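PDB 4KVF: rhamnose ABC transporter, periplasmic rhamnose-binding protein from Kribbella flavida, which probably binds rhamnose or a related sugar outside the membrane and delivers it to its ABC transporter. Local coordinates for residues Q85-I93 / A103-L114; I300-F308 / T317-V325. All blocks are in the same frame, centred on the assembly; numbering follows the deposited sequence.

Following the chain from its N terminus, interaction 1 comes first: helix 85-94 leads into strand 99-102, and residues 103-114 then turn back so that the loop and the start of helix 111-119 meet the helix just left. Interaction 2 opens far later, after helix 281-296, where the antiparallel strands 307-309 and 315-317 bring residues 300-308 and 317-325 together, closing the loop between them. The two contacts are in series, neither nested nor crossed, with centres about 22 Å apart. Both belong to the lobe built on the six-stranded parallel sheet: interaction 1 joins helix 85-94 to the loop and helix that follow strand 99-102, beside strands 41-45 and 123-127, whereas interaction 2 lies at the outer strand 323-325.

Interaction 1 (Q85-I93 / A103-L114); sequences QVSYINTLI and AANDPNAVCPSL
Helix 85-93 packs against residues 103-114, a loop that runs into a helix, the backbones coming closest where the CA atoms of Val-86 and Val-110 lie 5.8 Å apart. Gln-85 carries the polar half of the contact. Its extended side chain sets the amide between two backbone groups: NE2 donates to Ala-103 O at 2.7 Å in an almost straight bond (178°), with Ala-103 O in the plane of the Gln-85 amide, while OE1 accepts from Asn-105 N at 2.8 Å. Together the two bonds fix which way round the amide sits, and they give each polar atom of this buried amide a backbone partner. The amide of Asn-105 stacks on that of Gln-85 with the planes 15° apart, its ND2 3.3 Å from Gln-85 CD.

Residues 103-105 follow strand 99-102, so Gln-85 holds the loop at the C-terminal end of this inner strand of the parallel sheet, in the alternating strand-and-helix lobe of a periplasmic binding protein. Further along the helix the contact turns apolar. Ile-89 has CG1 beside its backbone N (chi1 -68°), which carries CD1 into the angle between Val-110 and Leu-114; CD1 lies 3.8 Å from Leu-114 CD2, and the Ile-89 chain crosses both neighbours at about a right angle. Its other branch, CG2, rests 3.4 Å from Ser-113 OG, and Ile-89 also touches Leu-45 of strand 41-45. At the outer margin Val-86 lays CG2 against the carbonyl oxygen of Ala-109. Within the loop, Asp-106 OD2 accepts from Asn-108 N, closing an Asx turn, and from Ala-109 N, which makes it an Asx motif; Cys-111 is tied to Cys-135 by a disulfide.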
loop_
_atom_site.group_PDB
_atom_site.type_symbol
_atom_site.label_atom_id
_atom_site.label_comp_id
_atom_site.label_asym_id
_atom_site.label_seq_id
_atom_site.Cartn_x
_atom_site.Cartn_y
_atom_site.Cartn_z
ATOM N N GLN A 85 -2.268 -7.333 -19.361
ATOM C CA GLN A 85 -1.740 -8.226 -18.350
ATOM C C GLN A 85 -2.031 -9.679 -18.683
ATOM O O GLN A 85 -1.281 -10.566 -18.304
ATOM C CB GLN A 85 -2.318 -7.888 -16.983
ATOM C CG GLN A 85 -1.721 -6.641 -16.379
ATOM C CD GLN A 85 -2.137 -6.480 -14.949
ATOM O OE1 GLN A 85 -3.325 -6.565 -14.634
ATOM N NE2 GLN A 85 -1.163 -6.287 -14.059
ATOM N N VAL A 86 -3.126 -9.922 -19.395
ATOM C CA VAL A 86 -3.484 -11.286 -19.784
ATOM C C VAL A 86 -2.370 -11.949 -20.620
ATOM O O VAL A 86 -2.052 -13.126 -20.411
ATOM C CB VAL A 86 -4.852 -11.294 -20.508
ATOM C CG1 VAL A 86 -5.168 -12.664 -21.117
ATOM C CG2 VAL A 86 -5.936 -10.878 -19.523
ATOM N N SER A 87 -1.755 -11.185 -21.522
ATOM C CA SER A 87 -0.690 -11.724 -22.377
ATOM C C SER A 87 0.467 -12.210 -21.510
ATOM O O SER A 87 1.050 -13.272 -21.758
ATOM C CB SER A 87 -0.208 -10.680 -23.393
ATOM O OG SER A 87 0.378 -9.565 -22.738
ATOM N N TYR A 88 0.774 -11.450 -20.466
ATOM C CA TYR A 88 1.846 -11.838 -19.549
ATOM C C TYR A 88 1.474 -13.049 -18.700
ATOM O O TYR A 88 2.293 -13.937 -18.492
ATOM C CB TYR A 88 2.279 -10.655 -18.666
ATOM C CG TYR A 88 2.939 -9.538 -19.450
ATOM C CD1 TYR A 88 4.270 -9.630 -19.847
ATOM C CD2 TYR A 88 2.226 -8.405 -19.821
ATOM C CE1 TYR A 88 4.872 -8.616 -20.579
ATOM C CE2 TYR A 88 2.823 -7.386 -20.567
ATOM C CZ TYR A 88 4.142 -7.499 -20.935
ATOM O OH TYR A 88 4.729 -6.490 -21.658
ATOM N N ILE A 89 0.244 -13.092 -18.204
ATOM C CA ILE A 89 -0.194 -14.232 -17.401
ATOM C C ILE A 89 -0.117 -15.522 -18.236
ATOM O O ILE A 89 0.316 -16.572 -17.756
ATOM C CB ILE A 89 -1.635 -14.036 -16.897
ATOM C CG1 ILE A 89 -1.676 -12.890 -15.875
ATOM C CG2 ILE A 89 -2.176 -15.361 -16.284
ATOM C CD1 ILE A 89 -3.078 -12.363 -15.602
ATOM N N ASN A 90 -0.545 -15.423 -19.486
ATOM C CA ASN A 90 -0.528 -16.572 -20.388
ATOM C C ASN A 90 0.892 -17.058 -20.628
ATOM O O ASN A 90 1.144 -18.269 -20.718
ATOM C CB ASN A 90 -1.224 -16.237 -21.714
ATOM C CG ASN A 90 -2.747 -16.217 -21.580
ATOM O OD1 ASN A 90 -3.308 -16.910 -20.726
ATOM N ND2 ASN A 90 -3.413 -15.437 -22.428
ATOM N N THR A 91 1.822 -16.114 -20.741
ATOM C CA THR A 91 3.230 -16.466 -20.877
ATOM C C THR A 91 3.721 -17.217 -19.643
ATOM O O THR A 91 4.386 -18.242 -19.760
ATOM C CB THR A 91 4.102 -15.221 -21.075
ATOM O OG1 THR A 91 3.654 -14.512 -22.236
ATOM C CG2 THR A 91 5.565 -15.621 -21.251
ATOM N N LEU A 92 3.385 -16.712 -18.458
ATOM C CA LEU A 92 3.837 -17.353 -17.230
ATOM C C LEU A 92 3.280 -18.771 -17.094
ATOM O O LEU A 92 3.954 -19.665 -16.589
ATOM C CB LEU A 92 3.482 -16.508 -16.008
ATOM C CG LEU A 92 4.183 -15.146 -15.959
ATOM C CD1 LEU A 92 3.731 -14.374 -14.720
ATOM C CD2 LEU A 92 5.709 -15.309 -15.970
ATOM N N ILE A 93 2.046 -18.970 -17.540
ATOM C CA ILE A 93 1.461 -20.309 -17.567
ATOM C C ILE A 93 2.255 -21.262 -18.452
ATOM O O ILE A 93 2.605 -22.366 -18.028
ATOM C CB ILE A 93 -0.013 -20.288 -18.039
ATOM C CG1 ILE A 93 -0.869 -19.501 -17.048
ATOM C CG2 ILE A 93 -0.539 -21.711 -18.215
ATOM C CD1 ILE A 93 -2.297 -19.219 -17.546
ATOM N N ALA A 103 -0.305 -7.962 -9.665
ATOM C CA ALA A 103 -1.090 -6.801 -9.252
ATOM C C ALA A 103 -2.091 -6.548 -10.365
ATOM O O ALA A 103 -1.740 -6.012 -11.408
ATOM C CB ALA A 103 -0.193 -5.579 -9.049
ATOM N N ALA A 104 -3.334 -6.958 -10.144
ATOM C CA ALA A 104 -4.355 -6.887 -11.193
ATOM C C ALA A 104 -4.838 -5.472 -11.500
ATOM O O ALA A 104 -5.309 -4.754 -10.615
ATOM C CB ALA A 104 -5.552 -7.801 -10.816
ATOM N N ASN A 105 -4.734 -5.056 -12.762
ATOM C CA ASN A 105 -5.233 -3.746 -13.162
ATOM C C ASN A 105 -6.754 -3.696 -13.193
ATOM O O ASN A 105 -7.360 -2.671 -12.893
ATOM C CB ASN A 105 -4.679 -3.350 -14.529
ATOM C CG ASN A 105 -3.210 -2.987 -14.475
ATOM O OD1 ASN A 105 -2.724 -2.490 -13.457
ATOM N ND2 ASN A 105 -2.495 -3.227 -15.573
ATOM N N ASP A 106 -7.352 -4.822 -13.574
ATOM C CA ASP A 106 -8.802 -4.983 -13.581
ATOM C C ASP A 106 -9.113 -6.276 -12.848
ATOM O O ASP A 106 -8.465 -7.287 -13.086
ATOM C CB ASP A 106 -9.336 -5.057 -15.012
ATOM C CG ASP A 106 -10.838 -5.244 -15.053
ATOM O OD1 ASP A 106 -11.554 -4.248 -14.869
ATOM O OD2 ASP A 106 -11.302 -6.391 -15.248
ATOM N N PRO A 107 -10.096 -6.253 -11.940
ATOM C CA PRO A 107 -10.358 -7.454 -11.127
ATOM C C PRO A 107 -10.863 -8.652 -11.937
ATOM O O PRO A 107 -10.642 -9.792 -11.535
ATOM C CB PRO A 107 -11.457 -6.998 -10.161
ATOM C CG PRO A 107 -11.376 -5.497 -10.150
ATOM C CD PRO A 107 -10.907 -5.098 -11.518
ATOM N N ASN A 108 -11.515 -8.407 -13.068
ATOM C CA ASN A 108 -12.147 -9.512 -13.796
ATOM C C ASN A 108 -11.503 -9.947 -15.108
ATOM O O ASN A 108 -11.616 -11.117 -15.483
ATOM C CB ASN A 108 -13.641 -9.258 -13.983
ATOM C CG ASN A 108 -14.403 -9.347 -12.674
ATOM O OD1 ASN A 108 -14.846 -10.427 -12.265
ATOM N ND2 ASN A 108 -14.546 -8.216 -12.001
ATOM N N ALA A 109 -10.813 -9.032 -15.788
ATOM C CA ALA A 109 -10.223 -9.337 -17.095
ATOM C C ALA A 109 -9.179 -10.452 -17.006
ATOM O O ALA A 109 -8.956 -11.196 -17.969
ATOM C CB ALA A 109 -9.610 -8.078 -17.722
ATOM N N VAL A 110 -8.546 -10.554 -15.846
ATOM C CA VAL A 110 -7.499 -11.534 -15.613
ATOM C C VAL A 110 -8.041 -12.883 -15.145
ATOM O O VAL A 110 -7.292 -13.865 -15.063
ATOM C CB VAL A 110 -6.487 -11.004 -14.572
ATOM C CG1 VAL A 110 -5.800 -9.764 -15.112
ATOM C CG2 VAL A 110 -7.204 -10.680 -13.262
ATOM N N CYS A 111 -9.337 -12.945 -14.852
ATOM C CA CYS A 111 -9.917 -14.164 -14.272
ATOM C C CYS A 111 -9.759 -15.438 -15.107
ATOM O O CYS A 111 -9.336 -16.469 -14.562
ATOM C CB CYS A 111 -11.385 -13.967 -13.859
ATOM S SG CYS A 111 -11.554 -13.101 -12.299
ATOM N N PRO A 112 -10.121 -15.392 -16.405
ATOM C CA PRO A 112 -10.016 -16.623 -17.198
ATOM C C PRO A 112 -8.603 -17.202 -17.204
ATOM O O PRO A 112 -8.437 -18.401 -16.968
ATOM C CB PRO A 112 -10.419 -16.168 -18.604
ATOM C CG PRO A 112 -11.386 -15.051 -18.349
ATOM C CD PRO A 112 -10.794 -14.320 -17.169
ATOM N N SER A 113 -7.602 -16.365 -17.449
ATOM C CA SER A 113 -6.221 -16.855 -17.499
ATOM C C SER A 113 -5.709 -17.248 -16.111
ATOM O O SER A 113 -5.038 -18.272 -15.968
ATOM C CB SER A 113 -5.292 -15.832 -18.166
ATOM O OG SER A 113 -5.255 -14.624 -17.428
ATOM N N LEU A 114 -6.021 -16.450 -15.085
ATOM C CA LEU A 114 -5.622 -16.833 -13.729
ATOM C C LEU A 114 -6.229 -18.171 -13.309
ATOM O O LEU A 114 -5.558 -18.988 -12.677
ATOM C CB LEU A 114 -5.947 -15.744 -12.692
ATOM C CG LEU A 114 -5.089 -14.474 -12.798
ATOM C CD1 LEU A 114 -5.484 -13.479 -11.718
ATOM C CD2 LEU A 114 -3.595 -14.803 -12.698
#

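Interaction 2 (I300-F308 / T317-V325); sequences ITGAQGEKF and TVGAAGEIV
Val-318 meets residues 300-308 with both its backbone and its side chain. Its O accepts from Gly-305 N at 2.8 Å (175°), and its N donates to Glu-306 O in a bond that runs nearly along the C=O axis. The side chain lies among carbonyl groups of the opposing loop: CB is 3.5 Å from Ala-303 O, and CG1, anti to the backbone N (chi1 -180°), also approaches Gly-302 O. Next to this pair, Lys-307 and Thr-317 form an antiparallel, non-hydrogen-bonded bridge, their side chains side by side with Lys-307 CG 3.4 Å from Thr-317 OG1. Gln-304 stretches its chain over the backbone of Gly-319 and Ala-320. On the buried side, Phe-308 CE1 meets Ile-324 CD1 at 3.7 Å, the two side chains arriving from opposite directions and both touching Ala-291 of helix 281-296.

Around this core, a water donates to Gly-302 O and Gly-319 O and accepts from Gly-322 N, bridging the two segments. The Glu-306 carboxylate shapes the loop from behind: OE1 takes Thr-301 N (2.7 Å) and Gly-302 N from opposite faces of its plane, and OE2 accepts from Thr-301 OG1. A type II turn from Ala-303 to Glu-306 presents Gly-305 N to Val-318. Strand 323-325, in turn, edges the parallel sheet, with Ile-324 bonded through its backbone to Phe-139 and Asn-141. Backbone bonds and a bridging water thus supply the polar grip between the segments, and the Glu-306 carboxylate, gathering several donors, probably stays charged while it braces the loop.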
loop_
_atom_site.group_PDB
_atom_site.type_symbol
_atom_site.label_atom_id
_atom_site.label_comp_id
_atom_site.label_asym_id
_atom_site.label_seq_id
_atom_site.Cartn_x
_atom_site.Cartn_y
_atom_site.Cartn_z
ATOM N N ILE A 300 -0.903 -23.911 3.595
ATOM C CA ILE A 300 -2.154 -23.172 3.666
ATOM C C ILE A 300 -2.950 -23.407 2.386
ATOM O O ILE A 300 -2.404 -23.919 1.402
ATOM C CB ILE A 300 -1.940 -21.648 3.863
ATOM C CG1 ILE A 300 -1.175 -21.026 2.699
ATOM C CG2 ILE A 300 -1.269 -21.353 5.223
ATOM C CD1 ILE A 300 -1.113 -19.497 2.769
ATOM N N THR A 301 -4.231 -23.034 2.402
ATOM C CA THR A 301 -5.085 -23.119 1.208
ATOM C C THR A 301 -5.697 -21.759 0.862
ATOM O O THR A 301 -6.253 -21.561 -0.229
ATOM C CB THR A 301 -6.228 -24.157 1.380
ATOM O OG1 THR A 301 -7.115 -23.730 2.417
ATOM C CG2 THR A 301 -5.677 -25.548 1.727
ATOM N N GLY A 302 -5.596 -20.822 1.794
ATOM C CA GLY A 302 -6.217 -19.526 1.630
ATOM C C GLY A 302 -7.518 -19.405 2.403
ATOM O O GLY A 302 -8.243 -18.416 2.256
ATOM N N ALA A 303 -7.819 -20.405 3.225
ATOM C CA ALA A 303 -9.019 -20.372 4.067
ATOM C C ALA A 303 -8.759 -19.443 5.249
ATOM O O ALA A 303 -7.638 -19.378 5.746
ATOM C CB ALA A 303 -9.363 -21.757 4.554
ATOM N N GLN A 304 -9.787 -18.720 5.691
ATOM C CA GLN A 304 -9.632 -17.766 6.792
ATOM C C GLN A 304 -9.220 -18.482 8.087
ATOM O O GLN A 304 -9.744 -19.547 8.412
ATOM C CB GLN A 304 -10.936 -16.982 7.022
ATOM C CG GLN A 304 -10.835 -15.901 8.096
ATOM C CD GLN A 304 -12.141 -15.154 8.296
ATOM O OE1 GLN A 304 -13.031 -15.209 7.450
ATOM N NE2 GLN A 304 -12.265 -14.460 9.424
ATOM N N GLY A 305 -8.270 -17.890 8.812
ATOM C CA GLY A 305 -7.823 -18.424 10.084
ATOM C C GLY A 305 -6.577 -19.287 10.007
ATOM O O GLY A 305 -5.997 -19.626 11.041
ATOM N N GLU A 306 -6.186 -19.665 8.791
ATOM C CA GLU A 306 -4.972 -20.441 8.576
ATOM C C GLU A 306 -3.757 -19.565 8.867
ATOM O O GLU A 306 -3.775 -18.363 8.600
ATOM C CB GLU A 306 -4.913 -20.950 7.130
ATOM C CG GLU A 306 -5.916 -22.055 6.843
ATOM C CD GLU A 306 -5.830 -22.555 5.420
ATOM O OE1 GLU A 306 -5.284 -21.816 4.574
ATOM O OE2 GLU A 306 -6.298 -23.685 5.154
ATOM N N LYS A 307 -2.710 -20.170 9.420
ATOM C CA LYS A 307 -1.506 -19.426 9.790
ATOM C C LYS A 307 -0.294 -19.947 9.043
ATOM O O LYS A 307 -0.205 -21.139 8.755
ATOM C CB LYS A 307 -1.249 -19.508 11.304
ATOM C CG LYS A 307 -2.350 -18.908 12.184
ATOM C CD LYS A 307 -2.016 -18.949 13.686
ATOM C CE LYS A 307 -2.169 -20.358 14.259
ATOM N NZ LYS A 307 -2.019 -20.394 15.747
ATOM N N PHE A 308 0.645 -19.053 8.737
ATOM C CA PHE A 308 1.913 -19.472 8.154
ATOM C C PHE A 308 3.022 -18.510 8.527
ATOM O O PHE A 308 2.762 -17.399 8.979
ATOM C CB PHE A 308 1.813 -19.603 6.632
ATOM C CG PHE A 308 1.630 -18.293 5.920
ATOM C CD1 PHE A 308 0.402 -17.657 5.922
ATOM C CD2 PHE A 308 2.695 -17.692 5.246
ATOM C CE1 PHE A 308 0.232 -16.442 5.255
ATOM C CE2 PHE A 308 2.535 -16.479 4.595
ATOM C CZ PHE A 308 1.296 -15.851 4.600
ATOM N N THR A 317 -1.871 -14.630 9.813
ATOM C CA THR A 317 -3.138 -15.364 9.811
ATOM C C THR A 317 -3.954 -14.873 8.617
ATOM O O THR A 317 -4.157 -13.669 8.446
ATOM C CB THR A 317 -3.939 -15.137 11.094
ATOM O OG1 THR A 317 -3.184 -15.573 12.241
ATOM C CG2 THR A 317 -5.268 -15.931 11.041
ATOM N N VAL A 318 -4.397 -15.800 7.774
ATOM C CA VAL A 318 -5.189 -15.449 6.606
ATOM C C VAL A 318 -6.533 -14.893 7.059
ATOM O O VAL A 318 -7.174 -15.451 7.955
ATOM C CB VAL A 318 -5.430 -16.691 5.712
ATOM C CG1 VAL A 318 -6.242 -16.326 4.499
ATOM C CG2 VAL A 318 -4.106 -17.317 5.285
ATOM N N GLY A 319 -6.957 -13.784 6.458
ATOM C CA GLY A 319 -8.235 -13.188 6.811
ATOM C C GLY A 319 -9.360 -13.655 5.902
ATOM O O GLY A 319 -9.225 -14.651 5.189
ATOM N N ALA A 320 -10.479 -12.938 5.921
ATOM C CA ALA A 320 -11.613 -13.306 5.077
ATOM C C ALA A 320 -11.238 -13.262 3.590
ATOM O O ALA A 320 -10.462 -12.398 3.156
ATOM C CB ALA A 320 -12.793 -12.394 5.355
ATOM N N ALA A 321 -11.781 -14.212 2.828
ATOM C CA ALA A 321 -11.618 -14.255 1.370
ATOM C C ALA A 321 -10.162 -14.304 0.903
ATOM O O ALA A 321 -9.837 -13.822 -0.178
ATOM C CB ALA A 321 -12.340 -13.075 0.713
ATOM N N GLY A 322 -9.294 -14.891 1.714
ATOM C CA GLY A 322 -7.909 -15.069 1.317
ATOM C C GLY A 322 -7.051 -13.827 1.412
ATOM O O GLY A 322 -5.918 -13.814 0.930
ATOM N N GLU A 323 -7.564 -12.788 2.062
ATOM C CA GLU A 323 -6.788 -11.559 2.232
ATOM C C GLU A 323 -5.783 -11.721 3.350
ATOM O O GLU A 323 -6.131 -12.143 4.459
ATOM C CB GLU A 323 -7.702 -10.368 2.542
ATOM C CG GLU A 323 -6.926 -9.114 2.856
ATOM C CD GLU A 323 -7.815 -7.896 3.030
ATOM O OE1 GLU A 323 -8.293 -7.662 4.161
ATOM O OE2 GLU A 323 -8.050 -7.189 2.033
ATOM N N ILE A 324 -4.526 -11.404 3.042
ATOM C CA ILE A 324 -3.458 -11.411 4.012
ATOM C C ILE A 324 -2.948 -9.981 4.157
ATOM O O ILE A 324 -2.455 -9.401 3.199
ATOM C CB ILE A 324 -2.298 -12.322 3.551
ATOM C CG1 ILE A 324 -2.830 -13.743 3.311
ATOM C CG2 ILE A 324 -1.185 -12.325 4.587
ATOM C CD1 ILE A 324 -1.800 -14.685 2.664
ATOM N N VAL A 325 -3.095 -9.414 5.351
ATOM C CA VAL A 325 -2.771 -7.993 5.549
ATOM C C VAL A 325 -1.350 -7.860 6.054
ATOM O O VAL A 325 -1.008 -8.447 7.086
ATOM C CB VAL A 325 -3.729 -7.365 6.592
ATOM C CG1 VAL A 325 -3.359 -5.897 6.831
ATOM C CG2 VAL A 325 -5.165 -7.490 6.094
HETATM O O HOH W 1 -10.068 -16.938 3.393
#